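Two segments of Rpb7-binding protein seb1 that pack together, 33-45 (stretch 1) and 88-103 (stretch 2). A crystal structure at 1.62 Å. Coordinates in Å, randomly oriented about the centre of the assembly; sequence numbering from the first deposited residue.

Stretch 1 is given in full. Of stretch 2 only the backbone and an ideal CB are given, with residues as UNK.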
# COMPACT_ATOMS: atom_id res chain seq x y z
N SER A 33 11.48 4.46 1.06
CA SER A 33 11.17 3.90 -0.26
C SER A 33 11.45 4.92 -1.37
O SER A 33 11.96 4.54 -2.41
CB SER A 33 9.72 3.41 -0.30
OG SER A 33 8.86 4.53 -0.25
N MET A 34 11.19 6.22 -1.12
CA MET A 34 11.44 7.25 -2.13
C MET A 34 12.92 7.56 -2.25
O MET A 34 13.35 8.06 -3.30
CB MET A 34 10.66 8.55 -1.82
CG MET A 34 9.16 8.39 -1.96
SD MET A 34 8.64 7.99 -3.65
CE MET A 34 8.71 9.68 -4.39
N GLU A 35 13.70 7.33 -1.18
CA GLU A 35 15.16 7.61 -1.22
C GLU A 35 15.93 6.46 -1.88
O GLU A 35 17.12 6.58 -2.19
CB GLU A 35 15.70 7.84 0.20
CG GLU A 35 15.24 9.13 0.87
CD GLU A 35 15.25 9.15 2.39
OE1 GLU A 35 15.75 8.18 3.00
OE2 GLU A 35 14.72 10.12 2.97
N ASN A 36 15.25 5.33 -2.11
CA ASN A 36 15.88 4.13 -2.65
C ASN A 36 15.21 3.50 -3.87
O ASN A 36 15.27 2.29 -4.05
CB ASN A 36 16.06 3.13 -1.49
CG ASN A 36 17.02 3.65 -0.45
OD1 ASN A 36 16.60 4.09 0.61
ND2 ASN A 36 18.31 3.52 -0.71
N VAL A 37 14.59 4.35 -4.71
CA VAL A 37 13.69 3.95 -5.80
C VAL A 37 14.22 2.80 -6.68
O VAL A 37 13.42 1.98 -7.12
CB VAL A 37 13.25 5.16 -6.67
CG1 VAL A 37 14.35 5.64 -7.61
CG2 VAL A 37 11.98 4.84 -7.44
N SER A 38 15.56 2.71 -6.93
CA SER A 38 16.05 1.60 -7.76
C SER A 38 15.81 0.24 -7.12
O SER A 38 15.79 -0.77 -7.82
CB SER A 38 17.53 1.76 -8.09
OG SER A 38 18.32 1.77 -6.92
N GLU A 39 15.58 0.23 -5.79
CA GLU A 39 15.32 -1.00 -5.04
C GLU A 39 13.84 -1.18 -4.74
O GLU A 39 13.50 -1.92 -3.84
CB GLU A 39 16.17 -1.04 -3.75
CG GLU A 39 17.66 -1.16 -4.02
CD GLU A 39 18.13 -2.46 -4.65
OE1 GLU A 39 17.87 -3.54 -4.08
OE2 GLU A 39 18.82 -2.39 -5.70
N ASN A 40 12.95 -0.54 -5.52
CA ASN A 40 11.50 -0.60 -5.27
C ASN A 40 10.95 -2.03 -5.19
O ASN A 40 10.02 -2.26 -4.42
CB ASN A 40 10.70 0.26 -6.25
CG ASN A 40 10.71 -0.23 -7.67
OD1 ASN A 40 10.00 -1.18 -8.02
ND2 ASN A 40 11.48 0.44 -8.53
N ALA A 41 11.55 -3.01 -5.91
CA ALA A 41 11.05 -4.40 -5.78
C ALA A 41 11.18 -4.87 -4.35
O ALA A 41 10.29 -5.58 -3.88
CB ALA A 41 11.85 -5.33 -6.71
N GLN A 42 12.29 -4.51 -3.65
CA GLN A 42 12.53 -4.94 -2.25
C GLN A 42 11.52 -4.30 -1.30
O GLN A 42 10.97 -4.96 -0.44
CB GLN A 42 13.97 -4.58 -1.79
CG GLN A 42 15.10 -5.20 -2.62
CD GLN A 42 15.06 -6.73 -2.60
OE1 GLN A 42 14.67 -7.35 -1.61
NE2 GLN A 42 15.33 -7.36 -3.73
N PHE A 43 11.30 -3.01 -1.45
CA PHE A 43 10.36 -2.30 -0.56
C PHE A 43 8.93 -2.79 -0.78
O PHE A 43 8.23 -3.06 0.20
CB PHE A 43 10.49 -0.79 -0.86
CG PHE A 43 11.79 -0.21 -0.33
CD1 PHE A 43 12.96 -0.25 -1.09
CD2 PHE A 43 11.86 0.34 0.94
CE1 PHE A 43 14.17 0.26 -0.58
CE2 PHE A 43 13.06 0.88 1.44
CZ PHE A 43 14.20 0.84 0.68
N VAL A 44 8.49 -2.94 -2.04
CA VAL A 44 7.13 -3.43 -2.30
C VAL A 44 6.96 -4.89 -1.74
O VAL A 44 5.99 -5.17 -1.02
CB VAL A 44 6.70 -3.29 -3.79
CG1 VAL A 44 5.31 -3.88 -4.03
CG2 VAL A 44 6.73 -1.81 -4.22
N ALA A 45 7.93 -5.76 -1.99
CA ALA A 45 7.89 -7.14 -1.45
C ALA A 45 7.89 -7.14 0.09
O ALA A 45 7.22 -7.98 0.70
CB ALA A 45 9.09 -7.96 -2.00
N UNK A 88 9.15 2.16 -15.97
CA UNK A 88 10.60 2.03 -15.89
C UNK A 88 10.77 1.25 -14.58
O UNK A 88 10.52 1.80 -13.50
CB UNK A 88 11.34 3.37 -15.91
N UNK A 89 11.12 -0.04 -14.70
CA UNK A 89 11.24 -0.98 -13.59
C UNK A 89 12.04 -0.45 -12.38
O UNK A 89 11.55 -0.54 -11.25
CB UNK A 89 11.90 -2.26 -14.10
N UNK A 90 13.22 0.15 -12.63
CA UNK A 90 14.08 0.67 -11.57
C UNK A 90 13.74 2.10 -11.14
O UNK A 90 14.50 2.70 -10.38
CB UNK A 90 15.54 0.62 -12.03
N UNK A 91 12.63 2.66 -11.65
CA UNK A 91 12.25 4.02 -11.33
C UNK A 91 10.83 4.11 -10.75
O UNK A 91 10.23 3.07 -10.45
CB UNK A 91 12.36 4.89 -12.58
N UNK A 92 10.32 5.33 -10.52
CA UNK A 92 9.05 5.56 -9.81
C UNK A 92 7.86 4.82 -10.39
O UNK A 92 7.08 4.25 -9.63
CB UNK A 92 8.73 7.06 -9.80
N UNK A 93 7.71 4.82 -11.73
CA UNK A 93 6.62 4.10 -12.40
C UNK A 93 6.68 2.58 -12.15
O UNK A 93 5.63 1.94 -12.07
CB UNK A 93 6.67 4.38 -13.90
N UNK A 94 7.90 2.03 -12.01
CA UNK A 94 8.13 0.62 -11.67
C UNK A 94 7.59 0.33 -10.29
O UNK A 94 6.83 -0.62 -10.11
CB UNK A 94 9.62 0.27 -11.74
N UNK A 95 7.89 1.21 -9.32
CA UNK A 95 7.38 1.05 -7.96
C UNK A 95 5.86 1.15 -7.90
O UNK A 95 5.21 0.38 -7.18
CB UNK A 95 8.00 2.10 -7.04
N UNK A 96 5.29 2.10 -8.66
CA UNK A 96 3.84 2.34 -8.73
C UNK A 96 3.16 1.07 -9.31
O UNK A 96 2.17 0.59 -8.76
CB UNK A 96 3.53 3.57 -9.59
N UNK A 97 3.75 0.49 -10.36
CA UNK A 97 3.27 -0.74 -11.00
C UNK A 97 3.31 -1.93 -10.02
O UNK A 97 2.30 -2.63 -9.87
CB UNK A 97 4.11 -1.05 -12.24
N UNK A 98 4.45 -2.16 -9.36
CA UNK A 98 4.60 -3.28 -8.41
C UNK A 98 3.65 -3.11 -7.23
O UNK A 98 3.03 -4.09 -6.84
CB UNK A 98 6.04 -3.38 -7.91
N UNK A 99 3.51 -1.88 -6.68
CA UNK A 99 2.56 -1.67 -5.57
C UNK A 99 1.11 -1.96 -6.04
O UNK A 99 0.34 -2.58 -5.31
CB UNK A 99 2.67 -0.24 -5.04
N UNK A 100 0.76 -1.57 -7.29
CA UNK A 100 -0.56 -1.86 -7.87
C UNK A 100 -0.79 -3.38 -7.93
O UNK A 100 -1.88 -3.86 -7.59
CB UNK A 100 -0.68 -1.25 -9.27
N UNK A 101 0.26 -4.14 -8.34
CA UNK A 101 0.22 -5.59 -8.50
C UNK A 101 -0.12 -6.35 -7.22
O UNK A 101 -0.73 -7.42 -7.30
CB UNK A 101 1.57 -6.08 -9.03
N UNK A 102 0.27 -5.83 -6.05
CA UNK A 102 -0.03 -6.49 -4.77
C UNK A 102 -1.32 -5.94 -4.10
O UNK A 102 -1.74 -6.48 -3.08
CB UNK A 102 1.16 -6.32 -3.82
N UNK A 103 -1.90 -4.83 -4.61
CA UNK A 103 -3.05 -4.19 -3.95
C UNK A 103 -4.25 -5.13 -3.80
O UNK A 103 -4.79 -5.20 -2.69
CB UNK A 103 -3.47 -2.95 -4.74

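Position 88 opens a type I turn that ends at 91, and its CB has nothing of stretch 1 within 5.5 Å. Many residues would suit; it is Val-88.

At position 89 the CB also finds no neighbour, so the side chain is little constrained. The backbone matters more: its carbonyl O lies 2.9 Å from Asn-40 ND2, in a nearly straight hydrogen bond. The same Asn-40 ND2 also bonds to Val-37 O at 2.9 Å. The residue is Asp-89, and its carboxylate stays clear of stretch 1.

At position 90 the CB points sideways, 4.4 Å from Ser-38 CA. The backbone O makes a CA-H...O contact with Ser-38 CA at 3.2 Å. Small residues fit easily; a longer one would need a rotamer that keeps clear of Ser-38. It is Ala-90.

Position 91 stands at the N-cap of the helix, where Ser, Thr, Asp or Asn is common. Its CB points away from stretch 1. It is Ser-91, whose side chain makes no capping bond; OG is bonded elsewhere in the structure.

At position 92 the CB points away, yet it lies 4.6 Å from Val-37 CG2, and the end of Met-34 is within reach of a long side chain. Leu, Met or an aromatic could turn back to this apolar patch. It is Phe-92, with chi1 m. Val-37 CG2 sits over one ring face, 3.9 Å from the centroid of the Phe-92 ring. Met-34 CE comes to 3.5 Å from Phe-92 CE1.

Position 93 points away, so stretch 1 sets no preference. It is Ser-93, whose OG accepts a 2.8 Å hydrogen bond from Val-88 N.

At position 94 the ideal CB would lie 2.1 Å from the O of residue 89, a clash. Glycine is the clear choice, and Gly-94 is found.

At position 95 the CA lies 5.2 Å from Asn-40 CA. An ideal CB would come to 3.4 Å from Asn-40 CB, which is tight. Gly is favoured. It is Gly-95; its CA is 3.4 Å from Asn-40 OD1.

Positions 96 and 97 have no stretch 1 atom near their CB atoms, so much is allowed. They are Trp-96 and Cys-97.

Position 98 points toward stretch 1. Its CB is 4.0 Å from Val-44 CG1 and 4.5 Å from Asn-40 OD1, an acceptor. A long donor such as Lys, Arg or Gln would suit. It is Lys-98. Lys-98 NZ gives a 2.8 Å hydrogen bond to Asn-40 OD1, and the chain passes Ala-41, with Lys-98 CE 3.9 Å from Ala-41 CB.

At position 99 the CB points sideways, 4.4 Å from Val-44 CG2. A small apolar residue fits: Ala-99.

Positions 100 and 101 find no partner in stretch 1. They are Ala-100 and Glu-101.

At position 102 the CA-to-CB bond points toward stretch 1, with the ideal CB 4.8 Å from Val-44 CG1. Leu, Ile, Val or Met would suit. It is Ile-102. The side chain of Val-44 is a knob set among Gly-95, Lys-98, Ala-99 and Ile-102, and Ile-102 CD1 is 3.8 Å from Val-44 CG1.

Position 103 is out of reach, so stretch 1 sets no preference. It is Thr-103, whose OG1 donates a hydrogen bond to Ala-99 O at 2.8 Å.

Stretch 2 88-103: VDASFSGGWCKAAEIT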
# COMPACT_ATOMS: atom_id res chain seq x y z
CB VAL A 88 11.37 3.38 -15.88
CG1 VAL A 88 12.88 3.15 -15.88
CG2 VAL A 88 10.96 4.27 -17.05
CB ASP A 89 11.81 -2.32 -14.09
CG ASP A 89 10.93 -3.01 -15.12
OD1 ASP A 89 9.68 -2.90 -15.00
OD2 ASP A 89 11.48 -3.67 -16.03
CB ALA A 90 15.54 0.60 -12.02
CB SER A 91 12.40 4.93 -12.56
OG SER A 91 12.34 6.30 -12.18
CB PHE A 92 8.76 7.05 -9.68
CG PHE A 92 9.83 7.79 -8.92
CD1 PHE A 92 9.89 7.73 -7.53
CD2 PHE A 92 10.80 8.52 -9.60
CE1 PHE A 92 10.91 8.38 -6.83
CE2 PHE A 92 11.81 9.19 -8.90
CZ PHE A 92 11.86 9.11 -7.52
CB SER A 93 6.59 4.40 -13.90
OG SER A 93 7.87 4.21 -14.49
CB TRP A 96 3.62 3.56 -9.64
CG TRP A 96 2.20 4.00 -9.92
CD1 TRP A 96 1.05 3.55 -9.34
CD2 TRP A 96 1.81 5.02 -10.85
NE1 TRP A 96 -0.03 4.21 -9.87
CE2 TRP A 96 0.40 5.12 -10.80
CE3 TRP A 96 2.52 5.85 -11.74
CZ2 TRP A 96 -0.32 6.01 -11.62
CZ3 TRP A 96 1.81 6.75 -12.54
CH2 TRP A 96 0.41 6.82 -12.46
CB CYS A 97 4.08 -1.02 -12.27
SG CYS A 97 3.67 -2.59 -13.06
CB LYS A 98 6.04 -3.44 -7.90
CG LYS A 98 7.02 -3.83 -9.00
CD LYS A 98 8.43 -4.02 -8.45
CE LYS A 98 9.47 -4.17 -9.54
NZ LYS A 98 9.78 -2.88 -10.25
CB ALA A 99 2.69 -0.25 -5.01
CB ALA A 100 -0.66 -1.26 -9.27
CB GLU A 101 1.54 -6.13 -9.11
CG GLU A 101 1.78 -5.71 -10.54
CD GLU A 101 1.32 -6.67 -11.62
OE1 GLU A 101 0.12 -7.03 -11.64
OE2 GLU A 101 2.16 -7.05 -12.47
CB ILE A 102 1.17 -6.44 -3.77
CG1 ILE A 102 1.44 -5.00 -3.26
CG2 ILE A 102 2.43 -7.12 -4.37
CD1 ILE A 102 2.34 -4.88 -1.97
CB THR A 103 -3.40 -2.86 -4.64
OG1 THR A 103 -2.29 -1.99 -4.46
CG2 THR A 103 -4.66 -2.20 -4.06
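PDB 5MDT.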